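Local atomic coordinates of mandelate racemase/muconate lactonizing enzyme (Polaromonas sp., PDB entry 2OG9), a protein that probably catalyses the racemisation or a related proton-abstraction reaction of a hydroxy-acid substrate, as in mandelate racemase of the enolase superfamily. Residues Phe230-Pro241 with Phe257-Met266. Residues are numbered along the deposited sequence; the frame is centred on the assembly and turned at random.
Sequences FEPFNLVWIEEP and FDTPIATGEM. With CA (calcium ion), chain C.
The carboxylate of Glu-231 grips the turn at Asp-258 and Thr-259 with both oxygens. OE2 takes the N-H of Asp-258 at 3.0 Å and nearly straight (171°), while OE1 accepts from Thr-259 twice, from the backbone N through its syn lone pair and from OG1 at 2.8 Å. The bend of the glutamate chain at chi2 (-78°) carries the acid to the backbone of Asp-258 and Thr-259, and OE2 also lies at the edge of the Phe-257 ring. Replacing this glutamate with an alanine is likely to leave the amides of Asp-258 and Thr-259, and the hydroxyl of Thr-259, without their shared acceptor and the turn less firmly held. Threonine suits its place because OG1 serves the acid and a bridging water, while CG2 packs on Ile-238 CG1 at 3.6 Å.

Packing is tight along the strands. Ile-238 N to Pro-260 O, Ala-262 N to Ile-238 O and Glu-240 N to Ala-262 O form a parallel ladder, and the small Ala-262 sets CB over one face of the Trp-237 indole in a CH-pi contact, 3.9 Å from the five-membered ring centroid. Beyond it, Glu-239 OE2 and Glu-265 OE2 stand 2.5 Å apart; the two side chains cross at about a right angle, with their carboxylate planes turned 52° apart.

The looser, watery side lies beyond Phe-257, whose carbonyl O binds the calcium ion at 2.4 Å with five waters and Ala-254 O. Nearby, Asp-258 turns its acid to Arg-228 of a second subunit. Strand 238-239, helix 247-256 and strand 261-263 make up a right-handed beta-alpha-beta unit of the enolase-superfamily TIM barrel.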
ATOM      1  N   PHE A 230      -7.489  15.700  28.130  1.00 33.61           N
ATOM      2  CA  PHE A 230      -7.392  14.563  29.042  1.00 33.57           C
ATOM      3  C   PHE A 230      -6.016  13.908  29.124  1.00 34.16           C
ATOM      4  O   PHE A 230      -5.738  13.182  30.076  1.00 34.28           O
ATOM      5  CB  PHE A 230      -8.427  13.491  28.675  1.00 34.05           C
ATOM      6  CG  PHE A 230      -9.829  13.811  29.118  1.00 34.33           C
ATOM      7  CD1 PHE A 230     -10.091  14.183  30.436  1.00 35.58           C
ATOM      8  CD2 PHE A 230     -10.893  13.710  28.227  1.00 35.16           C
ATOM      9  CE1 PHE A 230     -11.396  14.450  30.861  1.00 35.17           C
ATOM     10  CE2 PHE A 230     -12.200  13.973  28.638  1.00 34.46           C
ATOM     11  CZ  PHE A 230     -12.451  14.343  29.959  1.00 34.77           C
ATOM     12  N   GLU A 231      -5.158  14.158  28.138  1.00 34.31           N
ATOM     13  CA  GLU A 231      -3.822  13.557  28.113  1.00 35.25           C
ATOM     14  C   GLU A 231      -3.063  13.587  29.441  1.00 36.24           C
ATOM     15  O   GLU A 231      -2.534  12.565  29.878  1.00 34.94           O
ATOM     16  CB  GLU A 231      -2.953  14.216  27.032  1.00 36.98           C
ATOM     17  CG  GLU A 231      -3.223  13.753  25.606  1.00 38.62           C
ATOM     18  CD  GLU A 231      -2.597  12.401  25.282  1.00 39.36           C
ATOM     19  OE1 GLU A 231      -3.026  11.377  25.853  1.00 37.95           O
ATOM     20  OE2 GLU A 231      -1.668  12.364  24.449  1.00 38.57           O
ATOM     21  N   PRO A 232      -2.983  14.760  30.095  1.00 36.24           N
ATOM     22  CA  PRO A 232      -2.266  14.860  31.373  1.00 36.64           C
ATOM     23  C   PRO A 232      -2.854  13.994  32.485  1.00 35.99           C
ATOM     24  O   PRO A 232      -2.146  13.597  33.411  1.00 35.59           O
ATOM     25  CB  PRO A 232      -2.356  16.351  31.706  1.00 37.01           C
ATOM     26  CG  PRO A 232      -2.456  16.997  30.366  1.00 37.19           C
ATOM     27  CD  PRO A 232      -3.426  16.091  29.648  1.00 37.26           C
ATOM     28  N   PHE A 233      -4.150  13.713  32.387  1.00 35.79           N
ATOM     29  CA  PHE A 233      -4.862  12.907  33.380  1.00 35.72           C
ATOM     30  C   PHE A 233      -4.377  11.466  33.510  1.00 34.55           C
ATOM     31  O   PHE A 233      -4.576  10.837  34.548  1.00 33.83           O
ATOM     32  CB  PHE A 233      -6.358  12.890  33.056  1.00 38.32           C
ATOM     33  CG  PHE A 233      -7.092  14.125  33.492  1.00 42.74           C
ATOM     34  CD1 PHE A 233      -7.656  14.200  34.762  1.00 43.67           C
ATOM     35  CD2 PHE A 233      -7.224  15.213  32.634  1.00 42.88           C
ATOM     36  CE1 PHE A 233      -8.346  15.343  35.173  1.00 46.19           C
ATOM     37  CE2 PHE A 233      -7.908  16.359  33.033  1.00 45.37           C
ATOM     38  CZ  PHE A 233      -8.471  16.425  34.304  1.00 46.23           C
ATOM     39  N   ASN A 234      -3.749  10.940  32.462  1.00 32.91           N
ATOM     40  CA  ASN A 234      -3.269   9.558  32.477  1.00 31.50           C
ATOM     41  C   ASN A 234      -4.405   8.573  32.733  1.00 28.94           C
ATOM     42  O   ASN A 234      -4.294   7.681  33.579  1.00 26.22           O
ATOM     43  CB  ASN A 234      -2.188   9.359  33.542  1.00 35.97           C
ATOM     44  CG  ASN A 234      -0.864   9.974  33.150  1.00 40.11           C
ATOM     45  OD1 ASN A 234      -0.425   9.849  32.006  1.00 43.01           O
ATOM     46  ND2 ASN A 234      -0.208  10.628  34.103  1.00 42.07           N
ATOM     47  N   LEU A 235      -5.501   8.744  32.005  1.00 25.56           N
ATOM     48  CA  LEU A 235      -6.649   7.861  32.152  1.00 24.14           C
ATOM     49  C   LEU A 235      -6.284   6.489  31.602  1.00 22.90           C
ATOM     50  O   LEU A 235      -5.395   6.372  30.761  1.00 21.79           O
ATOM     51  CB  LEU A 235      -7.841   8.407  31.368  1.00 22.57           C
ATOM     52  CG  LEU A 235      -8.368   9.794  31.736  1.00 24.36           C
ATOM     53  CD1 LEU A 235      -9.431  10.196  30.722  1.00 21.21           C
ATOM     54  CD2 LEU A 235      -8.932   9.781  33.154  1.00 23.01           C
ATOM     55  N   VAL A 236      -6.965   5.454  32.083  1.00 21.80           N
ATOM     56  CA  VAL A 236      -6.715   4.103  31.600  1.00 22.13           C
ATOM     57  C   VAL A 236      -7.132   4.092  30.135  1.00 20.38           C
ATOM     58  O   VAL A 236      -6.454   3.512  29.287  1.00 17.89           O
ATOM     59  CB  VAL A 236      -7.542   3.061  32.379  1.00 23.22           C
ATOM     60  CG1 VAL A 236      -7.273   1.670  31.828  1.00 22.83           C
ATOM     61  CG2 VAL A 236      -7.190   3.124  33.860  1.00 24.03           C
ATOM     62  N   TRP A 237      -8.258   4.738  29.843  1.00 19.37           N
ATOM     63  CA  TRP A 237      -8.733   4.828  28.471  1.00 20.41           C
ATOM     64  C   TRP A 237      -9.840   5.857  28.298  1.00 19.54           C
ATOM     65  O   TRP A 237     -10.413   6.344  29.275  1.00 19.81           O
ATOM     66  CB  TRP A 237      -9.232   3.459  27.962  1.00 19.00           C
ATOM     67  CG  TRP A 237     -10.514   2.946  28.584  1.00 21.06           C
ATOM     68  CD1 TRP A 237     -11.734   3.573  28.615  1.00 22.22           C
ATOM     69  CD2 TRP A 237     -10.708   1.673  29.213  1.00 20.66           C
ATOM     70  NE1 TRP A 237     -12.669   2.765  29.220  1.00 21.58           N
ATOM     71  CE2 TRP A 237     -12.067   1.595  29.597  1.00 21.10           C
ATOM     72  CE3 TRP A 237      -9.865   0.588  29.486  1.00 20.91           C
ATOM     73  CZ2 TRP A 237     -12.601   0.469  30.242  1.00 21.99           C
ATOM     74  CZ3 TRP A 237     -10.399  -0.531  30.128  1.00 20.41           C
ATOM     75  CH2 TRP A 237     -11.752  -0.579  30.497  1.00 20.77           C
ATOM     76  N   ILE A 238     -10.093   6.206  27.041  1.00 18.60           N
ATOM     77  CA  ILE A 238     -11.166   7.116  26.670  1.00 19.43           C
ATOM     78  C   ILE A 238     -12.039   6.210  25.808  1.00 20.91           C
ATOM     79  O   ILE A 238     -11.625   5.764  24.735  1.00 19.48           O
ATOM     80  CB  ILE A 238     -10.643   8.315  25.858  1.00 18.63           C
ATOM     81  CG1 ILE A 238      -9.803   9.221  26.774  1.00 21.60           C
ATOM     82  CG2 ILE A 238     -11.824   9.078  25.242  1.00 21.30           C
ATOM     83  CD1 ILE A 238      -9.150  10.403  26.068  1.00 21.80           C
ATOM     84  N   GLU A 239     -13.240   5.930  26.298  1.00 21.40           N
ATOM     85  CA  GLU A 239     -14.173   5.017  25.644  1.00 21.38           C
ATOM     86  C   GLU A 239     -15.215   5.657  24.724  1.00 23.46           C
ATOM     87  O   GLU A 239     -15.849   6.652  25.079  1.00 22.10           O
ATOM     88  CB  GLU A 239     -14.870   4.203  26.742  1.00 22.44           C
ATOM     89  CG  GLU A 239     -15.798   3.094  26.288  1.00 25.66           C
ATOM     90  CD  GLU A 239     -16.362   2.331  27.477  1.00 26.76           C
ATOM     91  OE1 GLU A 239     -15.641   2.212  28.489  1.00 27.09           O
ATOM     92  OE2 GLU A 239     -17.510   1.844  27.406  1.00 28.72           O
ATOM     93  N   GLU A 240     -15.384   5.065  23.545  1.00 22.03           N
ATOM     94  CA  GLU A 240     -16.353   5.529  22.557  1.00 26.56           C
ATOM     95  C   GLU A 240     -16.373   7.039  22.340  1.00 26.19           C
ATOM     96  O   GLU A 240     -17.423   7.673  22.445  1.00 26.25           O
ATOM     97  CB  GLU A 240     -17.754   5.064  22.961  1.00 28.45           C
ATOM     98  CG  GLU A 240     -18.018   3.588  22.741  1.00 35.07           C
ATOM     99  CD  GLU A 240     -18.292   3.256  21.286  1.00 40.72           C
ATOM    100  OE1 GLU A 240     -19.223   2.458  21.031  1.00 39.98           O
ATOM    101  OE2 GLU A 240     -17.580   3.788  20.398  1.00 42.92           O
ATOM    102  N   PRO A 241     -15.215   7.639  22.029  1.00 24.90           N
ATOM    103  CA  PRO A 241     -15.210   9.088  21.814  1.00 25.06           C
ATOM    104  C   PRO A 241     -16.017   9.501  20.584  1.00 26.18           C
ATOM    105  O   PRO A 241     -16.550  10.609  20.531  1.00 27.59           O
ATOM    106  CB  PRO A 241     -13.724   9.407  21.671  1.00 23.85           C
ATOM    107  CG  PRO A 241     -13.174   8.140  21.039  1.00 23.24           C
ATOM    108  CD  PRO A 241     -13.870   7.068  21.847  1.00 23.12           C
ATOM    109  N   PHE A 257      -2.841  10.278  20.155  1.00 25.56           N
ATOM    110  CA  PHE A 257      -2.746  10.353  21.609  1.00 26.24           C
ATOM    111  C   PHE A 257      -2.150   9.185  22.390  1.00 25.04           C
ATOM    112  O   PHE A 257      -2.232   8.027  21.979  1.00 22.72           O
ATOM    113  CB  PHE A 257      -4.136  10.685  22.151  1.00 25.90           C
ATOM    114  CG  PHE A 257      -4.697  11.974  21.615  1.00 27.05           C
ATOM    115  CD1 PHE A 257      -4.210  13.198  22.066  1.00 28.82           C
ATOM    116  CD2 PHE A 257      -5.693  11.964  20.642  1.00 26.15           C
ATOM    117  CE1 PHE A 257      -4.711  14.400  21.559  1.00 29.19           C
ATOM    118  CE2 PHE A 257      -6.201  13.155  20.127  1.00 28.76           C
ATOM    119  CZ  PHE A 257      -5.707  14.379  20.586  1.00 29.17           C
ATOM    120  N   ASP A 258      -1.540   9.515  23.527  1.00 24.47           N
ATOM    121  CA  ASP A 258      -0.939   8.519  24.412  1.00 25.59           C
ATOM    122  C   ASP A 258      -2.039   7.704  25.081  1.00 23.67           C
ATOM    123  O   ASP A 258      -1.921   6.491  25.246  1.00 21.87           O
ATOM    124  CB  ASP A 258      -0.114   9.196  25.513  1.00 25.72           C
ATOM    125  CG  ASP A 258       1.187   9.788  25.005  1.00 29.45           C
ATOM    126  OD1 ASP A 258       1.556   9.539  23.836  1.00 26.84           O
ATOM    127  OD2 ASP A 258       1.852  10.496  25.794  1.00 28.34           O
ATOM    128  N   THR A 259      -3.105   8.392  25.479  1.00 22.16           N
ATOM    129  CA  THR A 259      -4.232   7.743  26.145  1.00 22.70           C
ATOM    130  C   THR A 259      -4.896   6.695  25.262  1.00 18.98           C
ATOM    131  O   THR A 259      -5.265   6.969  24.119  1.00 18.79           O
ATOM    132  CB  THR A 259      -5.308   8.767  26.547  1.00 23.85           C
ATOM    133  OG1 THR A 259      -4.713   9.785  27.361  1.00 24.51           O
ATOM    134  CG2 THR A 259      -6.424   8.083  27.339  1.00 24.67           C
ATOM    135  N   PRO A 260      -5.056   5.472  25.785  1.00 17.10           N
ATOM    136  CA  PRO A 260      -5.689   4.407  25.009  1.00 17.26           C
ATOM    137  C   PRO A 260      -7.124   4.762  24.639  1.00 18.12           C
ATOM    138  O   PRO A 260      -7.834   5.415  25.408  1.00 18.78           O
ATOM    139  CB  PRO A 260      -5.636   3.212  25.956  1.00 17.16           C
ATOM    140  CG  PRO A 260      -4.359   3.452  26.711  1.00 18.84           C
ATOM    141  CD  PRO A 260      -4.435   4.935  27.009  1.00 16.82           C
ATOM    142  N   ILE A 261      -7.527   4.340  23.449  1.00 16.42           N
ATOM    143  CA  ILE A 261      -8.876   4.545  22.960  1.00 17.09           C
ATOM    144  C   ILE A 261      -9.534   3.178  23.056  1.00 18.72           C
ATOM    145  O   ILE A 261      -8.955   2.173  22.646  1.00 16.38           O
ATOM    146  CB  ILE A 261      -8.878   5.002  21.495  1.00 19.62           C
ATOM    147  CG1 ILE A 261      -8.140   6.337  21.381  1.00 19.98           C
ATOM    148  CG2 ILE A 261     -10.319   5.099  20.968  1.00 20.12           C
ATOM    149  CD1 ILE A 261      -8.707   7.430  22.277  1.00 20.47           C
ATOM    150  N   ALA A 262     -10.733   3.142  23.623  1.00 18.43           N
ATOM    151  CA  ALA A 262     -11.461   1.895  23.778  1.00 18.34           C
ATOM    152  C   ALA A 262     -12.763   1.989  23.010  1.00 18.80           C
ATOM    153  O   ALA A 262     -13.467   2.988  23.099  1.00 16.74           O
ATOM    154  CB  ALA A 262     -11.749   1.640  25.246  1.00 19.83           C
ATOM    155  N   THR A 263     -13.082   0.949  22.251  1.00 18.74           N
ATOM    156  CA  THR A 263     -14.325   0.950  21.495  1.00 19.86           C
ATOM    157  C   THR A 263     -14.698  -0.470  21.079  1.00 19.22           C
ATOM    158  O   THR A 263     -13.912  -1.401  21.262  1.00 18.84           O
ATOM    159  CB  THR A 263     -14.200   1.844  20.241  1.00 20.95           C
ATOM    160  OG1 THR A 263     -15.478   1.948  19.600  1.00 23.91           O
ATOM    161  CG2 THR A 263     -13.188   1.261  19.269  1.00 22.42           C
ATOM    162  N   GLY A 264     -15.906  -0.630  20.545  1.00 17.94           N
ATOM    163  CA  GLY A 264     -16.356  -1.936  20.095  1.00 19.65           C
ATOM    164  C   GLY A 264     -17.600  -2.486  20.770  1.00 20.60           C
ATOM    165  O   GLY A 264     -18.213  -3.427  20.265  1.00 19.33           O
ATOM    166  N   GLU A 265     -17.989  -1.901  21.901  1.00 22.40           N
ATOM    167  CA  GLU A 265     -19.156  -2.377  22.638  1.00 25.30           C
ATOM    168  C   GLU A 265     -20.455  -2.374  21.835  1.00 24.49           C
ATOM    169  O   GLU A 265     -21.364  -3.145  22.128  1.00 23.41           O
ATOM    170  CB  GLU A 265     -19.349  -1.553  23.921  1.00 28.55           C
ATOM    171  CG  GLU A 265     -19.641  -0.079  23.676  1.00 32.63           C
ATOM    172  CD  GLU A 265     -19.613   0.756  24.946  1.00 35.48           C
ATOM    173  OE1 GLU A 265     -20.606   0.742  25.705  1.00 36.24           O
ATOM    174  OE2 GLU A 265     -18.586   1.428  25.187  1.00 37.58           O
HETATM  175  N   MSE A 266     -20.542  -1.527  20.814  1.00 23.55           N
HETATM  176  CA  MSE A 266     -21.763  -1.450  20.008  1.00 25.47           C
HETATM  177  C   MSE A 266     -21.830  -2.429  18.838  1.00 24.96           C
HETATM  178  O   MSE A 266     -22.908  -2.669  18.283  1.00 24.11           O
HETATM  179  CB  MSE A 266     -21.938  -0.031  19.457  1.00 29.68           C
HETATM  180  CG  MSE A 266     -22.046   1.043  20.523  1.00 35.04           C
HETATM  181 SE   MSE A 266     -23.511   0.683  21.730  1.00 56.91          SE
HETATM  182  CE  MSE A 266     -24.972   0.963  20.485  1.00 39.05           C
TER
HETATM  183 CA    CA C 401      -1.748   5.903  20.939  1.00 28.88          CA
HETATM  184  O   HOH W   1      -5.329  10.420  29.871  1.00 26.98           O
HETATM  185  O   HOH W   2      -1.046   5.257  23.055  1.00 29.18           O
HETATM  186  O   HOH W   3      -4.039   5.638  21.785  1.00 21.37           O
HETATM  187  O   HOH W   4      -2.405   3.729  20.099  1.00 27.11           O
HETATM  188  O   HOH W   5       0.263   4.686  20.204  1.00 25.42           O
HETATM  189  O   HOH W   6       0.116   7.083  20.058  1.00 26.44           O